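PDB 6X23: mbSHANK1 protein from Monosiga brevicollis, which uses its PDZ domain to bind peptide tails such as that of GIRK3, and probably serves as an adaptor for receptors as SHANK scaffolds do. Local coordinates for residues Leu15-Gly20 with Gly52-Ala57; Gly25-Gly30 with Val45-Pro50; Gly62-Glu67 with Arg95-Leu100; Glu67-Asp72 with Asp90-Arg95. All blocks are in the same frame, centred on the assembly; numbering follows the deposited sequence.

Contact 1: residues Leu15-Gly20 with Gly52-Ala57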
loop_
_atom_site.group_PDB
_atom_site.type_symbol
_atom_site.label_atom_id
_atom_site.label_comp_id
_atom_site.label_asym_id
_atom_site.label_seq_id
_atom_site.Cartn_x
_atom_site.Cartn_y
_atom_site.Cartn_z
ATOM N N LEU A 15 -6.323 2.854 6.781
ATOM C CA LEU A 15 -5.155 3.651 7.131
ATOM C C LEU A 15 -5.218 4.964 6.366
ATOM O O LEU A 15 -5.697 4.992 5.228
ATOM C CB LEU A 15 -3.856 2.936 6.754
ATOM C CG LEU A 15 -3.159 1.884 7.580
ATOM C CD1 LEU A 15 -4.060 0.729 7.756
ATOM C CD2 LEU A 15 -1.925 1.468 6.791
ATOM N N ILE A 16 -4.717 6.042 6.983
ATOM C CA ILE A 16 -4.572 7.351 6.361
ATOM C C ILE A 16 -3.146 7.810 6.573
ATOM O O ILE A 16 -2.633 7.768 7.699
ATOM C CB ILE A 16 -5.559 8.396 6.913
ATOM C CG1 ILE A 16 -7.001 7.925 6.706
ATOM C CG2 ILE A 16 -5.412 9.694 6.153
ATOM C CD1 ILE A 16 -8.045 8.862 7.255
ATOM N N ILE A 17 -2.496 8.221 5.490
ATOM C CA ILE A 17 -1.069 8.515 5.464
ATOM C C ILE A 17 -0.865 9.869 4.804
ATOM O O ILE A 17 -1.337 10.090 3.677
ATOM C CB ILE A 17 -0.275 7.429 4.715
ATOM C CG1 ILE A 17 -0.835 6.039 5.015
ATOM C CG2 ILE A 17 1.172 7.477 5.118
ATOM C CD1 ILE A 17 -0.059 4.907 4.346
ATOM N N MET A 18 -0.183 10.778 5.499
ATOM C CA MET A 18 0.221 12.075 4.974
ATOM C C MET A 18 1.492 11.864 4.162
ATOM O O MET A 18 2.352 11.067 4.554
ATOM C CB MET A 18 0.502 13.063 6.108
ATOM C CG MET A 18 -0.629 13.280 7.128
ATOM S SD MET A 18 -2.110 14.105 6.527
ATOM C CE MET A 18 -3.218 14.040 7.943
ATOM N N ARG A 19 1.629 12.570 3.046
ATOM C CA ARG A 19 2.832 12.413 2.237
ATOM C C ARG A 19 4.001 13.101 2.923
ATOM O O ARG A 19 3.858 14.211 3.435
ATOM C CB ARG A 19 2.640 12.991 0.829
ATOM C CG ARG A 19 3.839 12.722 -0.079
ATOM C CD ARG A 19 3.623 13.217 -1.492
ATOM N NE ARG A 19 2.369 12.729 -2.031
ATOM C CZ ARG A 19 2.268 11.784 -2.963
ATOM N NH1 ARG A 19 3.371 11.231 -3.461
ATOM N NH2 ARG A 19 1.064 11.400 -3.404
ATOM N N GLY A 20 5.152 12.438 2.945
ATOM C CA GLY A 20 6.375 13.040 3.436
ATOM C C GLY A 20 7.069 13.814 2.334
ATOM O O GLY A 20 6.483 14.138 1.302
ATOM N N GLY A 52 9.630 6.799 7.956
ATOM C CA GLY A 52 8.720 7.431 7.017
ATOM C C GLY A 52 7.254 7.506 7.485
ATOM O O GLY A 52 6.831 6.936 8.486
ATOM N N GLN A 53 6.455 8.212 6.691
ATOM C CA GLN A 53 5.071 8.501 7.048
ATOM C C GLN A 53 4.178 7.258 7.076
ATOM O O GLN A 53 3.232 7.208 7.876
ATOM C CB GLN A 53 4.511 9.530 6.074
ATOM C CG GLN A 53 5.054 10.927 6.291
ATOM C CD GLN A 53 4.605 11.504 7.617
ATOM O OE1 GLN A 53 3.610 11.057 8.204
ATOM N NE2 GLN A 53 5.338 12.496 8.102
ATOM N N ALA A 54 4.430 6.265 6.212
ATOM C CA ALA A 54 3.615 5.048 6.242
ATOM C C ALA A 54 3.810 4.303 7.549
ATOM O O ALA A 54 2.833 3.926 8.209
ATOM C CB ALA A 54 3.937 4.133 5.060
ATOM N N ALA A 55 5.071 4.079 7.942
ATOM C CA ALA A 55 5.342 3.443 9.228
ATOM C C ALA A 55 4.639 4.184 10.343
ATOM O O ALA A 55 4.059 3.558 11.242
ATOM C CB ALA A 55 6.845 3.392 9.508
ATOM N N ARG A 56 4.661 5.522 10.290
ATOM C CA ARG A 56 4.007 6.323 11.320
ATOM C C ARG A 56 2.503 6.093 11.333
ATOM O O ARG A 56 1.875 6.160 12.392
ATOM C CB ARG A 56 4.320 7.811 11.140
ATOM C CG ARG A 56 3.990 8.623 12.390
ATOM C CD ARG A 56 4.257 10.131 12.273
ATOM N NE ARG A 56 5.360 10.523 13.160
ATOM C CZ ARG A 56 5.217 11.176 14.314
ATOM N NH1 ARG A 56 4.005 11.528 14.727
ATOM N NH2 ARG A 56 6.286 11.470 15.057
ATOM N N ALA A 57 1.903 5.816 10.178
ATOM C CA ALA A 57 0.484 5.516 10.169
ATOM C C ALA A 57 0.199 4.043 10.392
ATOM O O ALA A 57 -0.969 3.652 10.480
ATOM C CB ALA A 57 -0.138 5.976 8.862
HETATM O O HOH W 1 1.233 9.473 8.095
#

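Contact 2: residues Gly25-Gly30 with Val45-Pro50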
loop_
_atom_site.group_PDB
_atom_site.type_symbol
_atom_site.label_atom_id
_atom_site.label_comp_id
_atom_site.label_asym_id
_atom_site.label_seq_id
_atom_site.Cartn_x
_atom_site.Cartn_y
_atom_site.Cartn_z
ATOM N N GLY A 25 6.711 6.412 1.898
ATOM C CA GLY A 25 7.768 5.707 2.595
ATOM C C GLY A 25 7.663 4.192 2.605
ATOM O O GLY A 25 7.980 3.537 3.605
ATOM N N PHE A 26 7.281 3.629 1.474
ATOM C CA PHE A 26 7.215 2.161 1.386
ATOM C C PHE A 26 7.350 1.743 -0.066
ATOM O O PHE A 26 7.223 2.570 -0.954
ATOM C CB PHE A 26 5.933 1.616 2.008
ATOM C CG PHE A 26 4.658 1.935 1.281
ATOM C CD1 PHE A 26 3.996 3.120 1.494
ATOM C CD2 PHE A 26 4.104 1.039 0.401
ATOM C CE1 PHE A 26 2.810 3.395 0.840
ATOM C CE2 PHE A 26 2.918 1.318 -0.250
ATOM C CZ PHE A 26 2.270 2.496 -0.033
ATOM N N ARG A 27 7.660 0.461 -0.286
ATOM C CA ARG A 27 7.821 -0.087 -1.660
ATOM C C ARG A 27 6.653 -1.036 -1.942
ATOM O O ARG A 27 6.523 -2.041 -1.216
ATOM C CB ARG A 27 9.166 -0.810 -1.792
ATOM C CG ARG A 27 10.378 0.098 -1.641
ATOM C CD ARG A 27 11.596 -0.650 -1.133
ATOM N NE ARG A 27 12.653 0.245 -0.680
ATOM C CZ ARG A 27 13.035 1.343 -1.322
ATOM N NH1 ARG A 27 14.006 2.093 -0.830
ATOM N NH2 ARG A 27 12.445 1.688 -2.452
ATOM N N LEU A 28 5.839 -0.725 -2.956
ATOM C CA LEU A 28 4.704 -1.555 -3.263
ATOM C C LEU A 28 5.157 -2.612 -4.260
ATOM O O LEU A 28 6.105 -2.415 -5.014
ATOM C CB LEU A 28 3.590 -0.695 -3.827
ATOM C CG LEU A 28 2.248 -1.377 -3.835
ATOM C CD1 LEU A 28 1.770 -1.575 -2.395
ATOM C CD2 LEU A 28 1.326 -0.513 -4.659
ATOM N N SER A 29 4.508 -3.752 -4.247
ATOM C CA SER A 29 5.034 -4.857 -5.025
ATOM C C SER A 29 3.888 -5.781 -5.380
ATOM O O SER A 29 3.042 -6.067 -4.529
ATOM C CB SER A 29 6.091 -5.616 -4.233
ATOM O OG SER A 29 6.503 -6.773 -4.929
ATOM N N GLY A 30 3.847 -6.235 -6.621
ATOM C CA GLY A 30 2.829 -7.223 -6.910
ATOM C C GLY A 30 2.577 -7.340 -8.396
ATOM O O GLY A 30 3.449 -7.042 -9.212
ATOM N N VAL A 45 2.676 -4.521 0.312
ATOM C CA VAL A 45 3.756 -3.768 0.947
ATOM C C VAL A 45 4.883 -4.740 1.284
ATOM O O VAL A 45 4.652 -5.767 1.934
ATOM C CB VAL A 45 3.238 -3.054 2.211
ATOM C CG1 VAL A 45 4.301 -2.104 2.781
ATOM C CG2 VAL A 45 1.930 -2.317 1.929
ATOM N N ARG A 46 6.028 -4.512 0.634
ATOM C CA ARG A 46 7.228 -5.397 0.704
ATOM C C ARG A 46 8.174 -4.971 1.812
ATOM O O ARG A 46 8.892 -5.852 2.293
ATOM C CB ARG A 46 8.011 -5.425 -0.608
ATOM C CG ARG A 46 8.809 -6.705 -0.824
ATOM C CD ARG A 46 9.135 -6.987 -2.283
ATOM N NE ARG A 46 8.450 -8.122 -2.888
ATOM C CZ ARG A 46 8.799 -9.396 -2.726
ATOM N NH1 ARG A 46 8.124 -10.359 -3.326
ATOM N NH2 ARG A 46 9.824 -9.714 -1.963
ATOM N N ASN A 47 8.163 -3.691 2.157
ATOM C CA ASN A 47 8.979 -3.094 3.247
ATOM C C ASN A 47 8.515 -1.656 3.472
ATOM O O ASN A 47 7.865 -1.129 2.604
ATOM C CB ASN A 47 10.489 -3.173 3.007
ATOM C CG ASN A 47 11.041 -2.012 2.217
ATOM O OD1 ASN A 47 11.273 -0.945 2.767
ATOM N ND2 ASN A 47 11.256 -2.225 0.930
ATOM N N VAL A 48 8.800 -1.073 4.641
ATOM C CA VAL A 48 8.317 0.312 4.937
ATOM C C VAL A 48 9.409 1.087 5.682
ATOM O O VAL A 48 10.019 0.506 6.603
ATOM C CB VAL A 48 7.002 0.271 5.743
ATOM C CG1 VAL A 48 6.714 1.581 6.460
ATOM C CG2 VAL A 48 5.817 -0.138 4.880
ATOM N N ASP A 49 9.644 2.348 5.297
ATOM C CA ASP A 49 10.658 3.159 5.966
ATOM C C ASP A 49 10.286 3.353 7.430
ATOM O O ASP A 49 9.294 4.039 7.709
ATOM C CB ASP A 49 10.782 4.518 5.298
ATOM C CG ASP A 49 11.219 4.409 3.885
ATOM O OD1 ASP A 49 11.746 3.334 3.540
ATOM O OD2 ASP A 49 11.018 5.375 3.120
ATOM N N PRO A 50 11.046 2.808 8.379
ATOM C CA PRO A 50 10.645 2.964 9.783
ATOM C C PRO A 50 10.584 4.419 10.231
ATOM O O PRO A 50 9.846 4.722 11.173
ATOM C CB PRO A 50 11.722 2.166 10.535
ATOM C CG PRO A 50 12.265 1.207 9.514
ATOM C CD PRO A 50 12.271 2.002 8.250
HETATM O O HOH W 2 7.454 4.818 6.145
#

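Contact 3: residues Gly62-Glu67 with Arg95-Leu100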
loop_
_atom_site.group_PDB
_atom_site.type_symbol
_atom_site.label_atom_id
_atom_site.label_comp_id
_atom_site.label_asym_id
_atom_site.label_seq_id
_atom_site.Cartn_x
_atom_site.Cartn_y
_atom_site.Cartn_z
ATOM N N GLY A 62 4.022 -6.762 4.285
ATOM C CA GLY A 62 3.065 -7.814 4.131
ATOM C C GLY A 62 1.635 -7.334 4.004
ATOM O O GLY A 62 0.807 -8.047 3.426
ATOM N N ASP A 63 1.319 -6.145 4.523
ATOM C CA ASP A 63 0.013 -5.553 4.270
ATOM C C ASP A 63 -0.286 -5.597 2.780
ATOM O O ASP A 63 0.534 -5.177 1.962
ATOM C CB ASP A 63 -0.040 -4.105 4.761
ATOM C CG ASP A 63 -0.159 -3.984 6.263
ATOM O OD1 ASP A 63 -0.575 -4.935 6.967
ATOM O OD2 ASP A 63 0.156 -2.891 6.752
ATOM N N ARG A 64 -1.458 -6.109 2.438
ATOM C CA ARG A 64 -1.891 -6.244 1.055
ATOM C C ARG A 64 -2.932 -5.180 0.745
ATOM O O ARG A 64 -3.877 -4.993 1.513
ATOM C CB ARG A 64 -2.466 -7.638 0.792
ATOM C CG ARG A 64 -3.102 -7.775 -0.576
ATOM C CD ARG A 64 -3.369 -9.228 -0.898
ATOM N NE ARG A 64 -4.318 -9.833 0.022
ATOM C CZ ARG A 64 -5.626 -9.799 -0.166
ATOM N NH1 ARG A 64 -6.111 -9.181 -1.233
ATOM N NH2 ARG A 64 -6.441 -10.378 0.705
ATOM N N LEU A 65 -2.765 -4.510 -0.387
ATOM C CA LEU A 65 -3.577 -3.365 -0.756
ATOM C C LEU A 65 -4.941 -3.822 -1.254
ATOM O O LEU A 65 -5.032 -4.611 -2.199
ATOM C CB LEU A 65 -2.853 -2.567 -1.832
ATOM C CG LEU A 65 -3.438 -1.188 -2.115
ATOM C CD1 LEU A 65 -3.784 -0.443 -0.817
ATOM C CD2 LEU A 65 -2.465 -0.372 -2.942
ATOM N N LEU A 66 -6.003 -3.327 -0.627
ATOM C CA LEU A 66 -7.354 -3.622 -1.058
ATOM C C LEU A 66 -8.068 -2.403 -1.628
ATOM O O LEU A 66 -8.699 -2.493 -2.685
ATOM C CB LEU A 66 -8.149 -4.185 0.111
ATOM C CG LEU A 66 -8.149 -5.697 0.355
ATOM C CD1 LEU A 66 -6.771 -6.317 0.239
ATOM C CD2 LEU A 66 -8.716 -5.963 1.749
ATOM N N GLU A 67 -8.017 -1.263 -0.945
ATOM C CA GLU A 67 -8.711 -0.070 -1.413
ATOM C C GLU A 67 -7.766 1.119 -1.333
ATOM O O GLU A 67 -6.983 1.254 -0.392
ATOM C CB GLU A 67 -9.979 0.251 -0.600
ATOM C CG GLU A 67 -11.050 -0.848 -0.531
ATOM C CD GLU A 67 -12.286 -0.401 0.247
ATOM O OE1 GLU A 67 -12.282 0.730 0.793
ATOM O OE2 GLU A 67 -13.264 -1.184 0.331
ATOM N N ARG A 95 -7.213 0.836 2.412
ATOM C CA ARG A 95 -7.715 -0.315 3.144
ATOM C C ARG A 95 -6.870 -1.517 2.751
ATOM O O ARG A 95 -6.641 -1.748 1.564
ATOM C CB ARG A 95 -9.185 -0.568 2.831
ATOM C CG ARG A 95 -9.809 -1.716 3.599
ATOM C CD ARG A 95 -11.263 -1.792 3.283
ATOM N NE ARG A 95 -11.942 -2.673 4.219
ATOM C CZ ARG A 95 -13.247 -2.924 4.160
ATOM N NH1 ARG A 95 -13.977 -2.364 3.202
ATOM N NH2 ARG A 95 -13.818 -3.741 5.046
ATOM N N ILE A 96 -6.399 -2.272 3.733
ATOM C CA ILE A 96 -5.463 -3.361 3.493
ATOM C C ILE A 96 -5.898 -4.609 4.245
ATOM O O ILE A 96 -6.699 -4.556 5.176
ATOM C CB ILE A 96 -4.031 -2.990 3.904
ATOM C CG1 ILE A 96 -4.006 -2.545 5.379
ATOM C CG2 ILE A 96 -3.472 -1.974 2.920
ATOM C CD1 ILE A 96 -3.546 -3.640 6.371
ATOM N N ALA A 97 -5.301 -5.731 3.846
ATOM C CA ALA A 97 -5.503 -7.025 4.488
ATOM C C ALA A 97 -4.188 -7.476 5.110
ATOM O O ALA A 97 -3.140 -7.405 4.467
ATOM C CB ALA A 97 -6.022 -8.062 3.486
ATOM N N ARG A 98 -4.250 -7.937 6.355
ATOM C CA ARG A 98 -3.077 -8.182 7.176
ATOM C C ARG A 98 -3.175 -9.559 7.803
ATOM O O ARG A 98 -4.204 -9.917 8.379
ATOM C CB ARG A 98 -2.952 -7.104 8.267
ATOM C CG ARG A 98 -2.063 -7.422 9.411
ATOM C CD ARG A 98 -1.900 -6.196 10.268
ATOM N NE ARG A 98 -1.370 -5.054 9.515
ATOM C CZ ARG A 98 -1.431 -3.782 9.928
ATOM N NH1 ARG A 98 -2.013 -3.469 11.080
ATOM N NH2 ARG A 98 -0.910 -2.806 9.192
ATOM N N ARG A 99 -2.100 -10.321 7.682
ATOM C CA ARG A 99 -2.031 -11.640 8.282
ATOM C C ARG A 99 -2.312 -11.544 9.769
ATOM O O ARG A 99 -1.797 -10.656 10.434
ATOM C CB ARG A 99 -0.641 -12.223 8.060
ATOM C CG ARG A 99 0.485 -11.702 9.020
ATOM C CD ARG A 99 0.730 -10.150 9.216
ATOM N NE ARG A 99 1.317 -9.912 10.553
ATOM C CZ ARG A 99 0.604 -9.649 11.666
ATOM N NH1 ARG A 99 -0.711 -9.494 11.604
ATOM N NH2 ARG A 99 1.192 -9.496 12.867
ATOM N N LEU A 100 -3.136 -12.429 10.305
ATOM C CA LEU A 100 -3.464 -12.273 11.719
ATOM C C LEU A 100 -2.692 -13.236 12.610
ATOM O O LEU A 100 -2.136 -12.814 13.636
ATOM C CB LEU A 100 -4.977 -12.440 11.941
ATOM C CG LEU A 100 -5.854 -11.223 11.627
ATOM C CD1 LEU A 100 -7.225 -11.321 12.302
ATOM C CD2 LEU A 100 -5.174 -9.923 12.020
#

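Contact 4: residues Glu67-Asp72 with Asp90-Arg95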
loop_
_atom_site.group_PDB
_atom_site.type_symbol
_atom_site.label_atom_id
_atom_site.label_comp_id
_atom_site.label_asym_id
_atom_site.label_seq_id
_atom_site.Cartn_x
_atom_site.Cartn_y
_atom_site.Cartn_z
ATOM N N GLU A 67 -8.017 -1.263 -0.945
ATOM C CA GLU A 67 -8.711 -0.070 -1.413
ATOM C C GLU A 67 -7.766 1.119 -1.333
ATOM O O GLU A 67 -6.983 1.254 -0.392
ATOM C CB GLU A 67 -9.979 0.251 -0.600
ATOM C CG GLU A 67 -11.050 -0.848 -0.531
ATOM C CD GLU A 67 -12.286 -0.401 0.247
ATOM O OE1 GLU A 67 -12.282 0.730 0.793
ATOM O OE2 GLU A 67 -13.264 -1.184 0.331
ATOM N N LEU A 68 -7.876 1.988 -2.325
ATOM C CA LEU A 68 -7.137 3.233 -2.415
ATOM C C LEU A 68 -8.175 4.334 -2.518
ATOM O O LEU A 68 -8.951 4.355 -3.475
ATOM C CB LEU A 68 -6.226 3.210 -3.640
ATOM C CG LEU A 68 -5.496 4.469 -4.077
ATOM C CD1 LEU A 68 -4.510 4.824 -3.010
ATOM C CD2 LEU A 68 -4.782 4.165 -5.362
ATOM N N ASN A 69 -8.213 5.218 -1.528
ATOM C CA ASN A 69 -9.195 6.301 -1.477
ATOM C C ASN A 69 -10.611 5.768 -1.707
ATOM O O ASN A 69 -11.364 6.237 -2.563
ATOM C CB ASN A 69 -8.844 7.404 -2.475
ATOM C CG ASN A 69 -7.568 8.203 -2.070
ATOM O OD1 ASN A 69 -7.160 8.231 -0.900
ATOM N ND2 ASN A 69 -6.962 8.872 -3.048
ATOM N N GLY A 70 -10.957 4.744 -0.952
ATOM C CA GLY A 70 -12.292 4.193 -1.054
ATOM C C GLY A 70 -12.640 3.600 -2.394
ATOM O O GLY A 70 -13.823 3.395 -2.671
ATOM N N VAL A 71 -11.651 3.325 -3.248
ATOM C CA VAL A 71 -11.873 2.611 -4.503
ATOM C C VAL A 71 -11.252 1.231 -4.371
ATOM O O VAL A 71 -10.118 1.102 -3.897
ATOM C CB VAL A 71 -11.277 3.369 -5.703
ATOM C CG1 VAL A 71 -11.496 2.603 -6.987
ATOM C CG2 VAL A 71 -11.895 4.725 -5.812
ATOM N N ASP A 72 -11.987 0.203 -4.783
ATOM C CA ASP A 72 -11.403 -1.136 -4.861
ATOM C C ASP A 72 -10.273 -1.157 -5.880
ATOM O O ASP A 72 -10.489 -0.867 -7.060
ATOM C CB ASP A 72 -12.469 -2.157 -5.247
ATOM C CG ASP A 72 -11.922 -3.578 -5.302
ATOM O OD1 ASP A 72 -10.684 -3.778 -5.220
ATOM O OD2 ASP A 72 -12.744 -4.506 -5.456
ATOM N N ASP A 90 -1.480 15.153 -1.120
ATOM C CA ASP A 90 -0.734 15.154 0.121
ATOM C C ASP A 90 -1.174 14.050 1.062
ATOM O O ASP A 90 -0.389 13.636 1.919
ATOM C CB ASP A 90 -0.859 16.525 0.782
ATOM C CG ASP A 90 0.037 17.539 0.121
ATOM O OD1 ASP A 90 1.024 17.093 -0.529
ATOM O OD2 ASP A 90 -0.236 18.754 0.250
ATOM N N VAL A 91 -2.388 13.554 0.900
ATOM C CA VAL A 91 -2.947 12.518 1.744
ATOM C C VAL A 91 -3.392 11.355 0.875
ATOM O O VAL A 91 -3.857 11.543 -0.250
ATOM C CB VAL A 91 -4.128 13.072 2.551
ATOM C CG1 VAL A 91 -4.511 12.095 3.627
ATOM C CG2 VAL A 91 -3.758 14.413 3.138
ATOM N N VAL A 92 -3.288 10.148 1.420
ATOM C CA VAL A 92 -3.776 8.939 0.770
ATOM C C VAL A 92 -4.488 8.132 1.835
ATOM O O VAL A 92 -4.159 8.221 3.019
ATOM C CB VAL A 92 -2.631 8.107 0.128
ATOM C CG1 VAL A 92 -1.837 7.376 1.186
ATOM C CG2 VAL A 92 -3.143 7.129 -0.876
ATOM N N ALA A 93 -5.463 7.343 1.416
ATOM C CA ALA A 93 -6.122 6.387 2.292
ATOM C C ALA A 93 -6.063 5.008 1.657
ATOM O O ALA A 93 -6.295 4.848 0.451
ATOM C CB ALA A 93 -7.574 6.765 2.565
ATOM N N PHE A 94 -5.728 4.025 2.490
ATOM C CA PHE A 94 -5.617 2.623 2.125
ATOM C C PHE A 94 -6.565 1.832 3.003
ATOM O O PHE A 94 -6.707 2.125 4.197
ATOM C CB PHE A 94 -4.189 2.087 2.335
ATOM C CG PHE A 94 -3.164 2.682 1.403
ATOM C CD1 PHE A 94 -3.448 2.867 0.065
ATOM C CD2 PHE A 94 -1.922 3.077 1.875
ATOM C CE1 PHE A 94 -2.505 3.412 -0.795
ATOM C CE2 PHE A 94 -0.985 3.646 1.019
ATOM C CZ PHE A 94 -1.288 3.810 -0.317
ATOM N N ARG A 95 -7.213 0.836 2.412
ATOM C CA ARG A 95 -7.715 -0.315 3.144
ATOM C C ARG A 95 -6.870 -1.517 2.751
ATOM O O ARG A 95 -6.641 -1.748 1.564
ATOM C CB ARG A 95 -9.185 -0.568 2.831
ATOM C CG ARG A 95 -9.809 -1.716 3.599
ATOM C CD ARG A 95 -11.263 -1.792 3.283
ATOM N NE ARG A 95 -11.942 -2.673 4.219
ATOM C CZ ARG A 95 -13.247 -2.924 4.160
ATOM N NH1 ARG A 95 -13.977 -2.364 3.202
ATOM N NH2 ARG A 95 -13.818 -3.741 5.046
#

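Contact 1: residues Leu15-Gly20 with Gly52-Ala57
Ile17 lies across the first turn of helix 53-57, its CG2 methyl 3.5 Å from Gln53 O and also close to Ala54 CA. With CG2 anti to the backbone N and CG1 anti to the carbonyl carbon (chi1 -39°), the two branches reach different parts of the turn. CG2 takes its start, while CG1 meets Ala57 CB at 3.9 Å and the terminal CD1 touches Ala54 CB at 4.1 Å. Ala57 CB also sits 3.3 Å from Ile16 O, so this methyl packs on backbone as well as on side chain.

At the other end Gln53 folds over the strand's exit. Its CB stands 3.1 Å from Met18 O, its CG is nearly as close to the same oxygen, and CG also comes up to Gly20 N. A CB on Gly20 would fall tightly against Gln53 CG.

No direct hydrogen bond joins the two segments; one water does the polar work. It accepts from Met18 N at 3.2 Å and donates both to Gln53 O, 3.0 Å away, and to Gln53 OE1, 2.9 Å away. That last bond, from a water held at three points, may help to steady the amide.

Strand 10-18 is outermost in its sheet within this chain: one edge is bonded to strand 91-99, through Leu15 with Phe94 and Ile17 with Val92, and the short helix, begun by Gly52 at the N-cap, lies by the other. Ile17 also packs on Phe24 and Phe94, and Ala54 on Leu59 and on Val48 of strand 44-48, so the helix bridges both sheets of the PDZ domain.

Contact 2: residues Gly25-Gly30 with Val45-Pro50
Strands 26-29 and 45-48 run antiparallel at 171°, with Phe26 opposite Val48 and Leu28 opposite Val45 as non-hydrogen-bonded pairs. Arg46 N gives a straight bond to Arg27 O at 3.1 Å, nearly along the C=O axis, whereas the bond from Arg27 N to Asn47 O is weak. Gly25 O is gripped twice, by Asp49 N at 2.7 Å and by a water that also donates to Asp49 O.

On the apolar face, Phe26 CB presses on Val48 CG2 at 3.4 Å. The Phe26 and Val45 side chains cross at about a right angle, Phe26 CD2 standing 3.9 Å from Val45 CG1. Val48 and Phe26 also pack on Ala54, and Leu28 reaches Val81 and Ile85 of helix 78-87.

Polar groups take over elsewhere. Ser29 OG, anti to its backbone N (chi1 174°), accepts from Arg46 NE at 3.1 Å, lying at the edge of that guanidinium. Asp49 turns OD2 to within 3.3 Å of Gly25 CA. Asn47 lays its amide against the Arg27 chain, though the closest approach there is too short to be trusted. An alanine in place of Asn47 would remove that amide and is likely to set the Arg27 side chain freer to turn.

Gly25 and Phe26 end the GLGF-type loop that in PDZ domains receives the ligand's carboxylate, and Arg27, Leu28 and Ser29 pair antiparallel with the bound peptide. An apolar face, whose Phe26 also packs on an apolar peptide side chain, thus accompanies a polar rim where Arg46 packs on an acidic peptide side chain and Asp49 lies at long, weak range from a basic one, which may bias ligand choice.

Contact 3: residues Gly62-Glu67 with Arg95-Leu100
Arg95 O accepts from two consecutive donors, Leu66 N at 2.8 Å and Glu67 N at 2.9 Å, which makes a classic beta bulge in strand 64-68. Arg95 N returns a bond to Glu67 O. Their side chains lie side by side and point the same way. Arg95 NH1 reaches Glu67 OE2 at 3.2 Å in a salt bridge, coming from above the carboxylate with the two planes 83° apart.

Ile96 turns to the other face. The Ile96 and Leu65 side chains cross at about a right angle, Ile96 CG2 4.1 Å from Leu65 CD1; Ile96 CD1 comes within 3.3 Å of Asp63 OD1.

Ala97 pairs with Arg64 through two backbone bonds, N to O each way. Its CB lies over one face of the Arg64 guanidinium, 3.6 Å from NH2, with Leu66 CD1 also against this methyl. The guanidinium itself is tied down by Glu10 and by Gln41 O.

Arg98 leaves its backbone with CG anti to N, then bends at chi3 (-57°) to bring NE beside Asp63. The grip is side-on: Arg98 NE bonds to the syn lone pair of Asp63 OD1 at 2.7 Å. Arg98 NH2 meets Asp63 OD2 at 2.7 Å, also on the syn side, and the planes are only 25° apart. The nearly coplanar pair ties the entry of strand 64-68 to the far end of strand 91-99.

A leucine in place of Arg98 would probably leave the Asp63 carboxylate without its counter-charge and Gly58 O without the donor that NH2 supplies. Asp63 is buried, and Gln60 N also bonds to OD2, so three donors on its two oxygens probably keep this acid ionised.

Contact 4: residues Glu67-Asp72 with Asp90-Arg95
A two-residue beta hairpin ends strand 64-68, and Leu68 and Asn69 at its type I' turn meet Val92, Ala93 and Phe94 of strand 91-99. Asn69 binds Ala93 twice. Its backbone N donates to Ala93 O at 2.8 Å in an almost straight bond (174°), and Ala93 N donates to the side-chain OD1 at 3.0 Å. OD1 thereby takes the bond that Asn69's own backbone O would accept if the strand pairing ran on; the amide ND2 goes to Ser88 OG.

On the inner face Leu68 has its CG anti to the backbone N (chi1 171°), and its CD1 methyl makes the contact. This methyl is tightly packed, 3.3 Å from Phe94 CE1 and 3.4 Å from Val92 CG2. Leu68 lies alongside Phe94 but crosses Val92 at about a right angle, and it continues onto Ile85 of helix 78-87. Glu67 O, besides its bond to Arg95 N, is 3.2 Å from Phe94 CA in a CH...O contact and lies in plane at the edge of the Phe94 ring.

The turn closes itself with Leu68 N to Val71 O and Val71 N to Leu68 O, both 2.9 Å. Asn69 and Gly70, both with positive phi, form the Asn-Gly pair that is the textbook sequence of a type I' hairpin.

In the fold
From the N terminus, strand 10-18 gives the first half of contact 1, which closes only when the chain reaches helix 53-57. Within that loop the chain has already doubled back, and contact 2 pairs strands 26-29 and 44-48. The second half repeats the scheme: contact 3 joins strand 64-68 to the end of strand 91-99, and contact 4, sharing Glu67 and Arg95, lies within its span and encloses helix 78-87. The two halves follow in series without crossing. They meet where strand 10-18 runs beside 91-99 and Arg19 meets Asp90 just ahead of it, where Val45 bonds to Gly62 and Asp63, and where Phe26 touches Phe94 in the core between the two sheets.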